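Local coordinates for protein PA0821 (Pseudomonas aeruginosa, PDB 7DRG) that probably serves as a type VI secretion immunity protein (antitoxin), protecting its own cell against a putative VRR-NUC nuclease effector, at residues 32-37 / 120-125; 74-79 / 111-116. One frame throughout, in Å; residues are numbered along the deposited sequence.

Interaction 1. Residues 32-37 / 120-125; sequences DYIGAV and RDAGAW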
loop_
_atom_site.group_PDB
_atom_site.type_symbol
_atom_site.label_atom_id
_atom_site.label_comp_id
_atom_site.label_asym_id
_atom_site.label_seq_id
_atom_site.Cartn_x
_atom_site.Cartn_y
_atom_site.Cartn_z
ATOM N N ASP B 32 6.717 12.705 -15.961
ATOM C CA ASP B 32 7.114 14.071 -15.616
ATOM C C ASP B 32 5.898 14.978 -15.391
ATOM O O ASP B 32 5.740 16.018 -16.024
ATOM C CB ASP B 32 8.023 14.628 -16.707
ATOM C CG ASP B 32 8.787 15.858 -16.262
ATOM O OD1 ASP B 32 8.871 16.092 -15.038
ATOM O OD2 ASP B 32 9.297 16.589 -17.137
ATOM N N TYR B 33 5.032 14.571 -14.463
ATOM C CA TYR B 33 3.906 15.405 -14.053
ATOM C C TYR B 33 3.496 14.975 -12.654
ATOM O O TYR B 33 3.901 13.917 -12.170
ATOM C CB TYR B 33 2.723 15.311 -15.034
ATOM C CG TYR B 33 1.943 14.009 -14.985
ATOM C CD1 TYR B 33 2.382 12.887 -15.679
ATOM C CD2 TYR B 33 0.763 13.901 -14.252
ATOM C CE1 TYR B 33 1.673 11.696 -15.645
ATOM C CE2 TYR B 33 0.047 12.708 -14.207
ATOM C CZ TYR B 33 0.513 11.604 -14.906
ATOM O OH TYR B 33 -0.174 10.406 -14.876
ATOM N N ILE B 34 2.695 15.810 -11.997
ATOM C CA ILE B 34 2.193 15.508 -10.661
ATOM C C ILE B 34 0.883 14.742 -10.821
ATOM O O ILE B 34 -0.116 15.295 -11.287
ATOM C CB ILE B 34 1.993 16.779 -9.829
ATOM C CG1 ILE B 34 3.307 17.560 -9.722
ATOM C CG2 ILE B 34 1.438 16.421 -8.454
ATOM C CD1 ILE B 34 3.153 18.920 -9.056
ATOM N N GLY B 35 0.882 13.466 -10.430
ATOM C CA GLY B 35 -0.301 12.645 -10.615
ATOM C C GLY B 35 -1.346 12.786 -9.526
ATOM O O GLY B 35 -2.535 12.564 -9.776
ATOM N N ALA B 36 -0.908 13.110 -8.315
ATOM C CA ALA B 36 -1.839 13.195 -7.179
ATOM C C ALA B 36 -1.315 14.169 -6.129
ATOM O O ALA B 36 -0.153 14.204 -5.920
ATOM C CB ALA B 36 -2.038 11.822 -6.582
ATOM N N VAL B 37 -2.212 14.912 -5.495
ATOM C CA VAL B 37 -1.769 15.815 -4.407
ATOM C C VAL B 37 -2.772 15.698 -3.266
ATOM O O VAL B 37 -3.931 15.745 -3.510
ATOM C CB VAL B 37 -1.544 17.264 -4.858
ATOM C CG1 VAL B 37 -2.774 17.861 -5.479
ATOM C CG2 VAL B 37 -1.046 18.131 -3.714
ATOM N N ARG B 120 -1.679 19.293 -16.936
ATOM C CA ARG B 120 -1.728 17.879 -16.605
ATOM C C ARG B 120 -1.521 17.616 -15.118
ATOM O O ARG B 120 -1.850 16.524 -14.641
ATOM C CB ARG B 120 -0.658 17.149 -17.426
ATOM C CG ARG B 120 -0.746 15.640 -17.449
ATOM C CD ARG B 120 0.414 15.094 -18.252
ATOM N NE ARG B 120 0.347 13.648 -18.418
ATOM C CZ ARG B 120 1.323 12.926 -18.952
ATOM N NH1 ARG B 120 2.433 13.525 -19.361
ATOM N NH2 ARG B 120 1.192 11.612 -19.071
ATOM N N ASP B 121 -0.981 18.583 -14.379
ATOM C CA ASP B 121 -0.661 18.383 -12.971
ATOM C C ASP B 121 -1.911 18.414 -12.102
ATOM O O ASP B 121 -2.767 19.294 -12.246
ATOM C CB ASP B 121 0.289 19.467 -12.464
ATOM C CG ASP B 121 1.699 19.330 -12.991
ATOM O OD1 ASP B 121 2.084 18.218 -13.415
ATOM O OD2 ASP B 121 2.429 20.347 -12.956
ATOM N N ALA B 122 -1.986 17.475 -11.162
ATOM C CA ALA B 122 -2.887 17.636 -10.027
ATOM C C ALA B 122 -2.495 18.874 -9.235
ATOM O O ALA B 122 -1.313 19.202 -9.110
ATOM C CB ALA B 122 -2.841 16.401 -9.126
ATOM N N GLY B 123 -3.501 19.580 -8.717
ATOM C CA GLY B 123 -3.261 20.752 -7.907
ATOM C C GLY B 123 -4.100 20.701 -6.645
ATOM O O GLY B 123 -5.136 20.039 -6.587
ATOM N N ALA B 124 -3.631 21.426 -5.629
ATOM C CA ALA B 124 -4.267 21.379 -4.317
ATOM C C ALA B 124 -5.459 22.318 -4.187
ATOM O O ALA B 124 -6.269 22.127 -3.278
ATOM C CB ALA B 124 -3.237 21.696 -3.229
ATOM N N TRP B 125 -5.592 23.305 -5.069
ATOM C CA TRP B 125 -6.768 24.163 -5.129
ATOM C C TRP B 125 -7.672 23.653 -6.243
ATOM O O TRP B 125 -7.201 23.408 -7.358
ATOM C CB TRP B 125 -6.392 25.617 -5.416
ATOM C CG TRP B 125 -5.569 26.311 -4.365
ATOM C CD1 TRP B 125 -4.212 26.387 -4.306
ATOM C CD2 TRP B 125 -6.064 27.077 -3.256
ATOM N NE1 TRP B 125 -3.827 27.137 -3.219
ATOM C CE2 TRP B 125 -4.945 27.570 -2.558
ATOM C CE3 TRP B 125 -7.342 27.380 -2.782
ATOM C CZ2 TRP B 125 -5.064 28.350 -1.408
ATOM C CZ3 TRP B 125 -7.462 28.160 -1.640
ATOM C CH2 TRP B 125 -6.326 28.636 -0.968
HETATM O O HOH W 1 3.924 15.779 -18.982
#
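Asp-121 OD1 has two partners: the amide N of Ile-34 donates to it at 2.9 Å in a nearly straight bond (173°), and Lys-118, just ahead in the same loop, forms a salt bridge to it. The amide comes in from above the carboxylate plane, and the same oxygen lies 3.4 Å from Tyr-33 CB. Ile-34 answers with its carbonyl, since Ala-122 N reaches Ile-34 O at 2.9 Å. Next to this pair the guanidinium of Arg-120 lies flat on the Tyr-33 ring, planes 13° apart and centres 4.0 Å apart. The extended arginine chain carries it there, with CG anti to the backbone N (chi1 -167°), and Tyr-33 CD1 sits under the middle of the guanidinium while Arg-120 NE stands over the ring toward its rim. Arg-120 NE bonds to Ser-190 OG, Arg-120 NH2 forms a salt bridge to Glu-31, and Asp-194 bonds the tyrosine hydroxyl. Further along, Ala-122 CB touches Ile-34 CG2 and, at 3.9 Å, Val-37 CG1, and Val-37 CG1 comes to 3.3 Å from Gly-123 C. The two segments run roughly the same way, yet 120-125 has no regular strand structure: this is a loop laid along the start of strand 34-46, where Gly-35 and Ala-36 both face Ile-20 in a classic beta bulge.

Interaction 2. Residues 74-79 / 111-116; sequences TWLWRE and FCYTSG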
loop_
_atom_site.group_PDB
_atom_site.type_symbol
_atom_site.label_atom_id
_atom_site.label_comp_id
_atom_site.label_asym_id
_atom_site.label_seq_id
_atom_site.Cartn_x
_atom_site.Cartn_y
_atom_site.Cartn_z
ATOM N N THR B 74 -4.816 28.215 -12.016
ATOM C CA THR B 74 -4.013 28.239 -13.234
ATOM C C THR B 74 -4.767 27.791 -14.485
ATOM O O THR B 74 -4.462 28.272 -15.579
ATOM C CB THR B 74 -2.770 27.366 -13.051
ATOM O OG1 THR B 74 -3.160 26.084 -12.548
ATOM C CG2 THR B 74 -1.801 28.023 -12.083
ATOM N N TRP B 75 -5.752 26.899 -14.350
ATOM C CA TRP B 75 -6.413 26.307 -15.507
ATOM C C TRP B 75 -7.908 26.151 -15.269
ATOM O O TRP B 75 -8.353 25.891 -14.148
ATOM C CB TRP B 75 -5.824 24.928 -15.847
ATOM C CG TRP B 75 -4.360 24.954 -16.038
ATOM C CD1 TRP B 75 -3.407 24.522 -15.159
ATOM C CD2 TRP B 75 -3.654 25.454 -17.181
ATOM N NE1 TRP B 75 -2.159 24.729 -15.679
ATOM C CE2 TRP B 75 -2.277 25.290 -16.923
ATOM C CE3 TRP B 75 -4.051 26.030 -18.390
ATOM C CZ2 TRP B 75 -1.296 25.679 -17.830
ATOM C CZ3 TRP B 75 -3.075 26.411 -19.292
ATOM C CH2 TRP B 75 -1.712 26.231 -19.007
ATOM N N LEU B 76 -8.676 26.287 -16.350
ATOM C CA LEU B 76 -10.095 25.952 -16.361
ATOM C C LEU B 76 -10.337 24.864 -17.400
ATOM O O LEU B 76 -10.087 25.076 -18.597
ATOM C CB LEU B 76 -10.953 27.182 -16.669
ATOM C CG LEU B 76 -12.424 26.846 -16.904
ATOM C CD1 LEU B 76 -13.051 26.267 -15.645
ATOM C CD2 LEU B 76 -13.166 28.098 -17.357
ATOM N N TRP B 77 -10.833 23.715 -16.945
ATOM C CA TRP B 77 -11.210 22.603 -17.815
ATOM C C TRP B 77 -12.727 22.580 -17.983
ATOM O O TRP B 77 -13.470 22.717 -17.004
ATOM C CB TRP B 77 -10.726 21.261 -17.240
ATOM C CG TRP B 77 -9.244 20.991 -17.384
ATOM C CD1 TRP B 77 -8.273 21.133 -16.421
ATOM C CD2 TRP B 77 -8.572 20.513 -18.560
ATOM N NE1 TRP B 77 -7.046 20.781 -16.937
ATOM C CE2 TRP B 77 -7.202 20.395 -18.243
ATOM C CE3 TRP B 77 -8.997 20.177 -19.847
ATOM C CZ2 TRP B 77 -6.257 19.956 -19.169
ATOM C CZ3 TRP B 77 -8.057 19.746 -20.766
ATOM C CH2 TRP B 77 -6.703 19.644 -20.423
ATOM N N ARG B 78 -13.185 22.414 -19.224
ATOM C CA ARG B 78 -14.603 22.304 -19.530
ATOM C C ARG B 78 -14.806 21.162 -20.514
ATOM O O ARG B 78 -14.049 21.029 -21.478
ATOM C CB ARG B 78 -15.164 23.608 -20.121
ATOM C CG ARG B 78 -15.171 24.804 -19.158
ATOM C CD ARG B 78 -15.693 26.051 -19.859
ATOM N NE ARG B 78 -14.902 26.315 -21.049
ATOM C CZ ARG B 78 -15.333 27.008 -22.092
ATOM N NH1 ARG B 78 -16.557 27.526 -22.088
ATOM N NH2 ARG B 78 -14.534 27.183 -23.137
ATOM N N GLU B 79 -15.825 20.338 -20.275
ATOM C CA GLU B 79 -16.082 19.203 -21.158
ATOM C C GLU B 79 -16.922 19.652 -22.346
ATOM O O GLU B 79 -18.052 20.119 -22.170
ATOM C CB GLU B 79 -16.775 18.066 -20.412
ATOM C CG GLU B 79 -17.105 16.885 -21.315
ATOM C CD GLU B 79 -17.497 15.637 -20.549
ATOM O OE1 GLU B 79 -17.572 14.559 -21.179
ATOM O OE2 GLU B 79 -17.724 15.730 -19.323
ATOM N N PHE B 111 -17.293 22.795 -15.254
ATOM C CA PHE B 111 -16.281 23.799 -14.941
ATOM C C PHE B 111 -15.353 23.217 -13.896
ATOM O O PHE B 111 -15.792 22.908 -12.783
ATOM C CB PHE B 111 -16.905 25.095 -14.404
ATOM C CG PHE B 111 -17.870 25.747 -15.349
ATOM C CD1 PHE B 111 -17.414 26.583 -16.355
ATOM C CD2 PHE B 111 -19.235 25.537 -15.218
ATOM C CE1 PHE B 111 -18.301 27.190 -17.221
ATOM C CE2 PHE B 111 -20.130 26.137 -16.090
ATOM C CZ PHE B 111 -19.661 26.965 -17.090
ATOM N N CYS B 112 -14.077 23.086 -14.234
ATOM C CA CYS B 112 -13.093 22.561 -13.292
ATOM C C CYS B 112 -11.899 23.505 -13.248
ATOM O O CYS B 112 -11.091 23.529 -14.180
ATOM C CB CYS B 112 -12.665 21.151 -13.683
ATOM S SG CYS B 112 -11.528 20.444 -12.489
ATOM N N TYR B 113 -11.798 24.282 -12.169
ATOM C CA TYR B 113 -10.669 25.171 -11.944
ATOM C C TYR B 113 -9.616 24.429 -11.139
ATOM O O TYR B 113 -9.928 23.847 -10.091
ATOM C CB TYR B 113 -11.093 26.420 -11.174
ATOM C CG TYR B 113 -12.042 27.345 -11.905
ATOM C CD1 TYR B 113 -13.420 27.161 -11.828
ATOM C CD2 TYR B 113 -11.559 28.414 -12.646
ATOM C CE1 TYR B 113 -14.297 28.033 -12.479
ATOM C CE2 TYR B 113 -12.432 29.292 -13.295
ATOM C CZ TYR B 113 -13.788 29.083 -13.212
ATOM O OH TYR B 113 -14.644 29.948 -13.852
ATOM N N THR B 114 -8.374 24.456 -11.619
ATOM C CA THR B 114 -7.284 23.757 -10.946
ATOM C C THR B 114 -6.105 24.700 -10.748
ATOM O O THR B 114 -6.061 25.803 -11.293
ATOM C CB THR B 114 -6.827 22.516 -11.725
ATOM O OG1 THR B 114 -6.183 22.916 -12.942
ATOM C CG2 THR B 114 -7.998 21.596 -12.042
ATOM N N SER B 115 -5.126 24.235 -9.966
ATOM C CA SER B 115 -3.946 25.028 -9.642
ATOM C C SER B 115 -2.646 24.328 -10.020
ATOM O O SER B 115 -1.575 24.768 -9.593
ATOM C CB SER B 115 -3.924 25.374 -8.145
ATOM O OG SER B 115 -3.865 24.188 -7.363
ATOM N N GLY B 116 -2.697 23.267 -10.819
ATOM C CA GLY B 116 -1.462 22.634 -11.247
ATOM C C GLY B 116 -0.629 23.574 -12.102
ATOM O O GLY B 116 -1.158 24.363 -12.886
#
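The Tyr-113 ring has Leu-76 CD1 over one face, 3.6 Å from the centroid and only 5° off the ring normal, a CH-pi contact in which the methyl is nearly equidistant from all six carbons. The same methyl also lies near the plane of the Phe-111 ring, at its edge, so one leucine branch serves two aromatic residues. Phe-62 stacks on Tyr-113, and Met-99 of helix 96-101 packs against this side of the sheet. The indoles of Trp-75 and Trp-77 project from the other side. Thr-114 OG1 sits in the plane of the Trp-75 ring at its edge, and Trp-77 CB packs on Cys-112 CB at 4.1 Å. Beneath these side chains strands 75-77 and 109-114 pair antiparallel: Trp-77 N to Cys-112 O is 2.8 Å, with Cys-112 N returning to Trp-77 O, and Leu-76 with Tyr-113 forms the non-hydrogen-bonded pair between. At the start of strand 75-77 lies a classic beta bulge, in which Thr-74 and Trp-75 both face Thr-114. Thr-114 O accepts both amides, Thr-74 N at 2.8 Å in the carbonyl plane and Trp-75 N at 3.3 Å from well above it. Gly-116 O is likewise shared: Thr-74 OG1 donates to it at 2.7 Å, while Trp-75 NE1 gives it a weak, bent bond and has a second weak partner in Lys-117 O.

Overall arrangement
Interaction 2 comes wholly between the two segments of interaction 1 in sequence: 32-37, then 74-79 and 111-116, then 120-125. Their centres are about 12 Å apart, on the same side of the chain's centre. Strand 109-114 leads into the loop of 120-125 and back through strand 126-131, its antiparallel neighbour, which pairs in turn with 144-151 and so reaches strand 34-46. The two contacts also meet directly, Ser-115 OG lying 3.0 Å from Trp-125 N in a probable hydrogen bond, with Asp-121 CB packed on Gly-116 CA. Together they tie the pair of strands 75-77 and 109-114 to strand 34-46 in this probable VRR-NUC immunity protein.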